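Local coordinates for protein secretion chaperonin CsaA (Picrophilus torridus, PDB 5ZDI) that probably binds tRNA through an OB-type domain and belongs to the CsaA family of protein-secretion chaperones, at residues Ile50-Ile64 with Val83-Pro97. Numbering follows the deposited sequence.
Sequences ITNYKKDELINKKII and VLGAITGDGVKLLTP. With GOL (glycerol), chain C.
The hairpin of strands 77-88 and 91-97 meets the loop and short helix that lead into strand 62-66, and Tyr53 and Asn52 of that loop grip its second strand. Asn52 ND2 gives a nearly straight bond (176°) to Val92 O, 2.8 Å away and almost exactly in the plane of the amide. The same nitrogen also donates to O1 of a glycerol, probably a crystallisation additive, while Asn52 OD1 accepts a hydrogen bond from a water that in turn accepts from Val92 N. One residue on, Tyr53 OH accepts from Leu94 N at 2.9 Å in a bent bond and also pairs with Asp98 of the second subunit. The Tyr53 ring lies between glycerol C1, over the centre of one face, and Leu94 CD1, offset toward the rim of the other at 4.3 Å from the centroid, a CH-pi contact. A leucine at Tyr53 would probably leave Leu94 N without its acceptor and Asp98 of the second subunit without this phenol.

In this OB-type barrel, strand 62-66 pairs antiparallel with strand 77-88; Leu84 N reaches Ile64 O at 2.8 Å. Leu94 points toward 50-64: CD1 meets Leu58 CD2 at 3.7 Å and presses tightly on Lys61 CE (3.4 Å), whose ammonium is salt-bridged to Asp98 of the second subunit. Further along, Ile64 CG1 is anti to its carbonyl carbon (chi1 -53°), and chi2 of -62° turns CD1 onto Pro97 CD, 3.8 Å away. Leu95 to Pro97 continue the sheet into the other subunit.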
ATOM      1  N   ILE A  50       6.985   2.062  14.244  1.00 16.39           N
ATOM      2  CA  ILE A  50       5.582   1.734  14.505  1.00 16.36           C
ATOM      3  C   ILE A  50       5.323   1.355  15.985  1.00 18.02           C
ATOM      4  O   ILE A  50       4.443   0.561  16.330  1.00 17.57           O
ATOM      5  CB  ILE A  50       5.045   0.688  13.544  1.00 17.33           C
ATOM      6  CG1 ILE A  50       5.865  -0.594  13.642  1.00 16.63           C
ATOM      7  CG2 ILE A  50       5.049   1.237  12.102  1.00 16.74           C
ATOM      8  CD1 ILE A  50       5.303  -1.765  12.774  1.00 18.13           C
ATOM      9  N   THR A  51       6.077   1.989  16.888  1.00 17.62           N
ATOM     10  CA  THR A  51       5.946   1.641  18.298  1.00 16.80           C
ATOM     11  C   THR A  51       4.679   2.195  18.957  1.00 17.30           C
ATOM     12  O   THR A  51       4.435   1.963  20.151  1.00 19.74           O
ATOM     13  CB  THR A  51       7.187   2.070  19.122  1.00 15.83           C
ATOM     14  OG1 THR A  51       7.237   3.506  19.185  1.00 15.92           O
ATOM     15  CG2 THR A  51       8.364   1.548  18.496  1.00 17.39           C
ATOM     16  N   ASN A  52       3.862   2.933  18.212  1.00 17.53           N
ATOM     17  CA  ASN A  52       2.489   3.140  18.600  1.00 20.09           C
ATOM     18  C   ASN A  52       1.672   1.883  18.691  1.00 19.34           C
ATOM     19  O   ASN A  52       0.651   1.825  19.415  1.00 19.53           O
ATOM     20  CB  ASN A  52       1.794   4.205  17.708  1.00 22.86           C
ATOM     21  CG  ASN A  52       1.995   3.999  16.153  1.00 23.69           C
ATOM     22  OD1 ASN A  52       3.146   3.749  15.670  1.00 19.30           O
ATOM     23  ND2 ASN A  52       0.872   4.196  15.358  1.00 19.46           N
ATOM     24  N   TYR A  53       2.107   0.818  17.976  1.00 16.38           N
ATOM     25  CA  TYR A  53       1.490  -0.475  18.118  1.00 15.72           C
ATOM     26  C   TYR A  53       2.249  -1.228  19.227  1.00 17.87           C
ATOM     27  O   TYR A  53       3.464  -1.178  19.249  1.00 17.88           O
ATOM     28  CB  TYR A  53       1.609  -1.287  16.855  1.00 15.33           C
ATOM     29  CG  TYR A  53       0.802  -0.805  15.673  1.00 14.56           C
ATOM     30  CD1 TYR A  53       1.250   0.320  14.917  1.00 15.92           C
ATOM     31  CD2 TYR A  53      -0.275  -1.516  15.188  1.00 13.76           C
ATOM     32  CE1 TYR A  53       0.527   0.766  13.832  1.00 14.38           C
ATOM     33  CE2 TYR A  53      -0.998  -1.082  14.090  1.00 14.35           C
ATOM     34  CZ  TYR A  53      -0.575   0.055  13.424  1.00 15.13           C
ATOM     35  OH  TYR A  53      -1.270   0.514  12.292  1.00 18.18           O
ATOM     36  N   LYS A  54       1.551  -2.014  20.029  1.00 18.17           N
ATOM     37  CA  LYS A  54       2.202  -2.925  20.958  1.00 19.79           C
ATOM     38  C   LYS A  54       2.671  -4.108  20.184  1.00 20.24           C
ATOM     39  O   LYS A  54       2.109  -4.421  19.141  1.00 18.96           O
ATOM     40  CB  LYS A  54       1.253  -3.387  22.101  1.00 21.74           C
ATOM     41  CG  LYS A  54       0.634  -2.242  22.879  1.00 25.82           C
ATOM     42  CD  LYS A  54       1.656  -1.225  23.308  1.00 30.27           C
ATOM     43  N   LYS A  55       3.720  -4.726  20.677  1.00 18.59           N
ATOM     44  CA  LYS A  55       4.302  -5.875  20.000  1.00 19.11           C
ATOM     45  C   LYS A  55       3.229  -6.912  19.701  1.00 21.14           C
ATOM     46  O   LYS A  55       3.162  -7.436  18.583  1.00 19.02           O
ATOM     47  CB  LYS A  55       5.458  -6.429  20.788  1.00 22.26           C
ATOM     48  CG  LYS A  55       6.651  -5.471  20.897  1.00 24.49           C
ATOM     49  CD  LYS A  55       7.837  -6.161  21.588  1.00 30.00           C
ATOM     50  CE  LYS A  55       8.408  -5.289  22.715  1.00 37.80           C
ATOM     51  NZ  LYS A  55       9.724  -5.679  23.372  1.00 39.30           N
ATOM     52  N   ASP A  56       2.368  -7.217  20.674  1.00 20.15           N
ATOM     53  CA  ASP A  56       1.318  -8.200  20.447  1.00 23.14           C
ATOM     54  C   ASP A  56       0.290  -7.841  19.387  1.00 23.18           C
ATOM     55  O   ASP A  56      -0.293  -8.738  18.804  1.00 24.81           O
ATOM     56  CB  ASP A  56       0.635  -8.598  21.768  1.00 28.90           C
ATOM     57  CG  ASP A  56       1.496  -9.559  22.609  1.00 35.43           C
ATOM     58  OD1 ASP A  56       1.915 -10.627  22.092  1.00 49.28           O
ATOM     59  OD2 ASP A  56       1.722  -9.256  23.792  1.00 42.36           O
ATOM     60  N   GLU A  57       0.126  -6.564  19.077  1.00 20.45           N
ATOM     61  CA  GLU A  57      -0.694  -6.140  17.938  1.00 22.36           C
ATOM     62  C   GLU A  57      -0.094  -6.422  16.596  1.00 20.91           C
ATOM     63  O   GLU A  57      -0.826  -6.530  15.649  1.00 23.94           O
ATOM     64  CB  GLU A  57      -1.066  -4.683  18.027  1.00 20.99           C
ATOM     65  CG  GLU A  57      -1.780  -4.385  19.380  1.00 23.09           C
ATOM     66  CD  GLU A  57      -2.071  -2.901  19.479  1.00 26.19           C
ATOM     67  OE1 GLU A  57      -1.201  -2.023  19.448  1.00 24.34           O
ATOM     68  OE2 GLU A  57      -3.228  -2.605  19.564  1.00 39.27           O
ATOM     69  N   LEU A  58       1.215  -6.659  16.523  1.00 17.67           N
ATOM     70  CA  LEU A  58       1.842  -6.839  15.240  1.00 17.76           C
ATOM     71  C   LEU A  58       2.055  -8.329  14.921  1.00 18.40           C
ATOM     72  O   LEU A  58       2.217  -8.697  13.781  1.00 17.91           O
ATOM     73  CB  LEU A  58       3.161  -6.074  15.208  1.00 16.47           C
ATOM     74  CG  LEU A  58       3.120  -4.608  15.443  1.00 15.29           C
ATOM     75  CD1 LEU A  58       4.493  -3.984  15.611  1.00 16.12           C
ATOM     76  CD2 LEU A  58       2.423  -3.941  14.238  1.00 15.19           C
ATOM     77  N   ILE A  59       2.140  -9.192  15.932  1.00 21.62           N
ATOM     78  CA  ILE A  59       2.339 -10.635  15.670  1.00 22.49           C
ATOM     79  C   ILE A  59       1.210 -11.178  14.799  1.00 23.31           C
ATOM     80  O   ILE A  59      -0.015 -11.016  15.085  1.00 21.19           O
ATOM     81  CB  ILE A  59       2.426 -11.392  16.989  1.00 23.06           C
ATOM     82  CG1 ILE A  59       3.644 -10.886  17.796  1.00 25.50           C
ATOM     83  CG2 ILE A  59       2.421 -12.893  16.766  1.00 24.32           C
ATOM     84  CD1 ILE A  59       4.946 -11.465  17.322  1.00 28.90           C
ATOM     85  N   ASN A  60       1.621 -11.879  13.732  1.00 19.36           N
ATOM     86  CA  ASN A  60       0.698 -12.359  12.743  1.00 21.83           C
ATOM     87  C   ASN A  60      -0.188 -11.361  12.027  1.00 18.63           C
ATOM     88  O   ASN A  60      -1.192 -11.725  11.391  1.00 20.36           O
ATOM     89  CB  ASN A  60      -0.058 -13.629  13.280  1.00 23.51           C
ATOM     90  CG  ASN A  60       0.920 -14.819  13.399  1.00 25.71           C
ATOM     91  OD1 ASN A  60       1.676 -15.110  12.394  1.00 23.84           O
ATOM     92  ND2 ASN A  60       1.012 -15.439  14.605  1.00 22.27           N
ATOM     93  N   LYS A  61       0.227 -10.090  12.022  1.00 17.27           N
ATOM     94  CA  LYS A  61      -0.421  -9.085  11.201  1.00 17.40           C
ATOM     95  C   LYS A  61       0.085  -9.090   9.755  1.00 18.32           C
ATOM     96  O   LYS A  61       1.321  -9.101   9.530  1.00 18.11           O
ATOM     97  CB  LYS A  61      -0.179  -7.698  11.834  1.00 20.09           C
ATOM     98  CG  LYS A  61      -1.085  -6.623  11.305  1.00 20.72           C
ATOM     99  CD  LYS A  61      -0.647  -5.291  11.856  1.00 24.36           C
ATOM    100  CE  LYS A  61      -1.286  -4.043  11.179  1.00 25.39           C
ATOM    101  NZ  LYS A  61      -2.698  -4.080  11.173  1.00 25.55           N
ATOM    102  N   LYS A  62      -0.840  -9.072   8.775  1.00 16.23           N
ATOM    103  CA  LYS A  62      -0.465  -8.954   7.347  1.00 18.21           C
ATOM    104  C   LYS A  62      -0.155  -7.506   7.026  1.00 18.00           C
ATOM    105  O   LYS A  62      -0.923  -6.576   7.365  1.00 18.76           O
ATOM    106  CB  LYS A  62      -1.559  -9.473   6.408  1.00 17.96           C
ATOM    107  CG  LYS A  62      -1.773 -10.932   6.586  1.00 21.20           C
ATOM    108  CD  LYS A  62      -2.913 -11.415   5.713  1.00 21.18           C
ATOM    109  CE  LYS A  62      -3.140 -12.883   6.043  1.00 23.03           C
ATOM    110  NZ  LYS A  62      -4.362 -13.321   5.266  1.00 27.63           N
ATOM    111  N   ILE A  63       1.018  -7.306   6.513  1.00 15.28           N
ATOM    112  CA  ILE A  63       1.512  -5.966   6.184  1.00 16.11           C
ATOM    113  C   ILE A  63       1.890  -5.939   4.679  1.00 15.16           C
ATOM    114  O   ILE A  63       1.835  -6.970   3.988  1.00 14.01           O
ATOM    115  CB  ILE A  63       2.724  -5.589   7.072  1.00 16.43           C
ATOM    116  CG1 ILE A  63       3.894  -6.562   7.026  1.00 16.65           C
ATOM    117  CG2 ILE A  63       2.299  -5.468   8.520  1.00 16.92           C
ATOM    118  CD1 ILE A  63       4.676  -6.510   5.737  1.00 17.39           C
ATOM    119  N   ILE A  64       2.261  -4.743   4.214  1.00 13.76           N
ATOM    120  CA  ILE A  64       2.694  -4.535   2.900  1.00 15.81           C
ATOM    121  C   ILE A  64       4.063  -3.934   2.882  1.00 15.79           C
ATOM    122  O   ILE A  64       4.350  -3.007   3.615  1.00 15.11           O
ATOM    123  CB  ILE A  64       1.675  -3.498   2.240  1.00 16.56           C
ATOM    124  CG1 ILE A  64       0.227  -3.965   2.389  1.00 16.04           C
ATOM    125  CG2 ILE A  64       1.955  -3.224   0.787  1.00 18.21           C
ATOM    126  CD1 ILE A  64      -0.089  -5.297   1.704  1.00 14.88           C
ATOM    127  N   VAL A  83       8.349  -1.474   5.278  1.00 15.09           N
ATOM    128  CA  VAL A  83       6.969  -1.722   5.608  1.00 16.55           C
ATOM    129  C   VAL A  83       6.178  -0.415   5.373  1.00 16.17           C
ATOM    130  O   VAL A  83       6.629   0.639   5.800  1.00 17.14           O
ATOM    131  CB  VAL A  83       6.817  -2.184   7.023  1.00 17.53           C
ATOM    132  CG1 VAL A  83       5.327  -2.436   7.369  1.00 19.69           C
ATOM    133  CG2 VAL A  83       7.549  -3.485   7.180  1.00 18.67           C
ATOM    134  N   LEU A  84       5.042  -0.489   4.675  1.00 15.26           N
ATOM    135  CA  LEU A  84       4.343   0.741   4.244  1.00 14.96           C
ATOM    136  C   LEU A  84       3.338   1.122   5.255  1.00 15.09           C
ATOM    137  O   LEU A  84       2.513   0.271   5.699  1.00 16.11           O
ATOM    138  CB  LEU A  84       3.652   0.552   2.909  1.00 15.79           C
ATOM    139  CG  LEU A  84       4.727   0.249   1.822  1.00 16.59           C
ATOM    140  CD1 LEU A  84       3.972   0.179   0.515  1.00 20.04           C
ATOM    141  CD2 LEU A  84       5.853   1.237   1.853  1.00 16.83           C
ATOM    142  N   GLY A  85       3.344   2.395   5.578  1.00 13.22           N
ATOM    143  CA  GLY A  85       2.275   2.912   6.422  1.00 15.74           C
ATOM    144  C   GLY A  85       1.991   4.358   6.089  1.00 15.34           C
ATOM    145  O   GLY A  85       2.830   4.989   5.525  1.00 14.26           O
ATOM    146  N   ALA A  86       0.804   4.832   6.462  1.00 14.77           N
ATOM    147  CA  ALA A  86       0.385   6.198   6.284  1.00 15.28           C
ATOM    148  C   ALA A  86       0.863   7.042   7.454  1.00 16.79           C
ATOM    149  O   ALA A  86       0.775   6.649   8.595  1.00 15.44           O
ATOM    150  CB  ALA A  86      -1.093   6.258   6.152  1.00 13.41           C
ATOM    151  N   ILE A  87       1.319   8.245   7.156  1.00 17.75           N
ATOM    152  CA  ILE A  87       1.688   9.224   8.232  1.00 18.78           C
ATOM    153  C   ILE A  87       0.473  10.025   8.565  1.00 17.27           C
ATOM    154  O   ILE A  87      -0.092  10.735   7.717  1.00 20.10           O
ATOM    155  CB  ILE A  87       2.772  10.176   7.688  1.00 21.65           C
ATOM    156  CG1 ILE A  87       4.013   9.342   7.223  1.00 24.02           C
ATOM    157  CG2 ILE A  87       3.156  11.211   8.718  1.00 23.11           C
ATOM    158  CD1 ILE A  87       5.086  10.132   6.536  1.00 29.22           C
ATOM    159  N   THR A  88      -0.010   9.819   9.756  1.00 18.62           N
ATOM    160  CA  THR A  88      -1.309  10.380  10.124  1.00 20.53           C
ATOM    161  C   THR A  88      -1.117  11.287  11.324  1.00 22.93           C
ATOM    162  O   THR A  88      -0.083  11.258  11.971  1.00 23.18           O
ATOM    163  CB  THR A  88      -2.354   9.330  10.509  1.00 21.44           C
ATOM    164  OG1 THR A  88      -2.113   8.862  11.851  1.00 22.51           O
ATOM    165  CG2 THR A  88      -2.357   8.172   9.471  1.00 20.77           C
ATOM    166  N   GLY A  89      -2.196  11.973  11.673  1.00 26.26           N
ATOM    167  CA  GLY A  89      -2.215  12.797  12.890  1.00 31.49           C
ATOM    168  C   GLY A  89      -2.099  11.976  14.173  1.00 36.04           C
ATOM    169  O   GLY A  89      -1.747  12.524  15.219  1.00 35.24           O
ATOM    170  N   ASP A  90      -2.358  10.667  14.102  1.00 32.28           N
ATOM    171  CA  ASP A  90      -2.215   9.733  15.249  1.00 32.94           C
ATOM    172  C   ASP A  90      -0.975   8.760  15.077  1.00 30.96           C
ATOM    173  O   ASP A  90      -1.005   7.644  15.570  1.00 37.32           O
ATOM    174  CB  ASP A  90      -3.579   9.016  15.411  1.00 34.49           C
ATOM    175  CG  ASP A  90      -3.711   8.164  16.717  1.00 50.17           C
ATOM    176  OD1 ASP A  90      -3.209   8.639  17.771  1.00 54.11           O
ATOM    177  OD2 ASP A  90      -4.324   7.024  16.691  1.00 42.34           O
ATOM    178  N   GLY A  91       0.124   9.215  14.446  1.00 25.85           N
ATOM    179  CA  GLY A  91       1.230   8.358  14.104  1.00 24.79           C
ATOM    180  C   GLY A  91       1.069   7.508  12.812  1.00 21.65           C
ATOM    181  O   GLY A  91       0.104   7.658  12.040  1.00 22.34           O
ATOM    182  N   VAL A  92       2.040   6.645  12.630  1.00 19.40           N
ATOM    183  CA  VAL A  92       2.104   5.784  11.485  1.00 18.93           C
ATOM    184  C   VAL A  92       1.019   4.706  11.628  1.00 20.43           C
ATOM    185  O   VAL A  92       0.988   3.984  12.585  1.00 21.25           O
ATOM    186  CB  VAL A  92       3.479   5.178  11.337  1.00 21.67           C
ATOM    187  CG1 VAL A  92       3.539   4.173  10.169  1.00 21.90           C
ATOM    188  CG2 VAL A  92       4.532   6.283  11.070  1.00 22.31           C
ATOM    189  N   LYS A  93       0.207   4.532  10.574  1.00 15.88           N
ATOM    190  CA  LYS A  93      -0.832   3.511  10.556  1.00 16.22           C
ATOM    191  C   LYS A  93      -0.506   2.586   9.389  1.00 15.92           C
ATOM    192  O   LYS A  93      -0.563   2.982   8.209  1.00 16.06           O
ATOM    193  CB  LYS A  93      -2.181   4.147  10.356  1.00 16.92           C
ATOM    194  CG  LYS A  93      -2.594   5.032  11.509  1.00 17.39           C
ATOM    195  CD  LYS A  93      -3.045   4.217  12.750  1.00 22.09           C
ATOM    196  CE  LYS A  93      -3.530   5.185  13.813  1.00 23.22           C
ATOM    197  NZ  LYS A  93      -3.930   4.523  15.037  1.00 29.89           N
ATOM    198  N   LEU A  94      -0.197   1.350   9.724  1.00 15.49           N
ATOM    199  CA  LEU A  94       0.125   0.336   8.708  1.00 14.90           C
ATOM    200  C   LEU A  94      -0.957   0.185   7.650  1.00 14.39           C
ATOM    201  O   LEU A  94      -2.173   0.190   7.943  1.00 16.47           O
ATOM    202  CB  LEU A  94       0.373  -1.044   9.314  1.00 15.71           C
ATOM    203  CG  LEU A  94       1.625  -1.054  10.226  1.00 17.53           C
ATOM    204  CD1 LEU A  94       1.620  -2.341  11.050  1.00 22.47           C
ATOM    205  CD2 LEU A  94       2.910  -0.835   9.392  1.00 17.46           C
ATOM    206  N   LEU A  95      -0.498  -0.159   6.457  1.00 14.60           N
ATOM    207  CA  LEU A  95      -1.322  -0.662   5.393  1.00 14.05           C
ATOM    208  C   LEU A  95      -1.545  -2.151   5.555  1.00 14.66           C
ATOM    209  O   LEU A  95      -0.583  -2.894   5.951  1.00 15.40           O
ATOM    210  CB  LEU A  95      -0.648  -0.421   4.047  1.00 14.15           C
ATOM    211  CG  LEU A  95      -0.282   0.977   3.673  1.00 15.44           C
ATOM    212  CD1 LEU A  95      -0.014   1.079   2.163  1.00 17.88           C
ATOM    213  CD2 LEU A  95      -1.258   2.018   4.050  1.00 18.98           C
ATOM    214  N   THR A  96      -2.803  -2.611   5.352  1.00 16.03           N
ATOM    215  CA  THR A  96      -3.094  -4.024   5.421  0.50 16.20           C
ATOM    216  C   THR A  96      -3.918  -4.428   4.182  1.00 17.32           C
ATOM    217  O   THR A  96      -4.762  -3.618   3.706  1.00 19.62           O
ATOM    218  CB  THR A  96      -3.864  -4.339   6.735  0.50 18.35           C
ATOM    219  OG1 THR A  96      -5.239  -4.049   6.595  0.50 17.91           O
ATOM    220  CG2 THR A  96      -3.268  -3.492   7.985  0.50 17.23           C
ATOM    221  N   PRO A  97      -3.726  -5.654   3.648  1.00 17.27           N
ATOM    222  CA  PRO A  97      -4.603  -6.065   2.590  1.00 15.16           C
ATOM    223  C   PRO A  97      -5.897  -6.607   3.123  1.00 15.82           C
ATOM    224  O   PRO A  97      -5.919  -7.205   4.187  1.00 20.48           O
ATOM    225  CB  PRO A  97      -3.810  -7.196   1.894  1.00 17.32           C
ATOM    226  CG  PRO A  97      -3.089  -7.843   3.023  1.00 14.57           C
ATOM    227  CD  PRO A  97      -2.753  -6.739   3.945  1.00 16.66           C
TER
HETATM  228  C1  GOL C 201      -1.708   2.204  16.596  1.00 38.55           C
HETATM  229  O1  GOL C 201      -1.767   3.650  16.558  1.00 41.50           O
HETATM  230  C2  GOL C 201      -3.074   1.642  16.916  1.00 44.58           C
HETATM  231  O2  GOL C 201      -4.031   2.021  15.911  1.00 48.13           O
HETATM  232  C3  GOL C 201      -3.036   0.130  16.962  1.00 45.57           C
HETATM  233  O3  GOL C 201      -4.323  -0.300  17.398  1.00 42.30           O
HETATM  234  O   HOH W   1       4.256   6.160  14.650  1.00 30.33           O
HETATM  235  O   HOH W   2       2.044  -2.482   5.936  1.00 14.24           O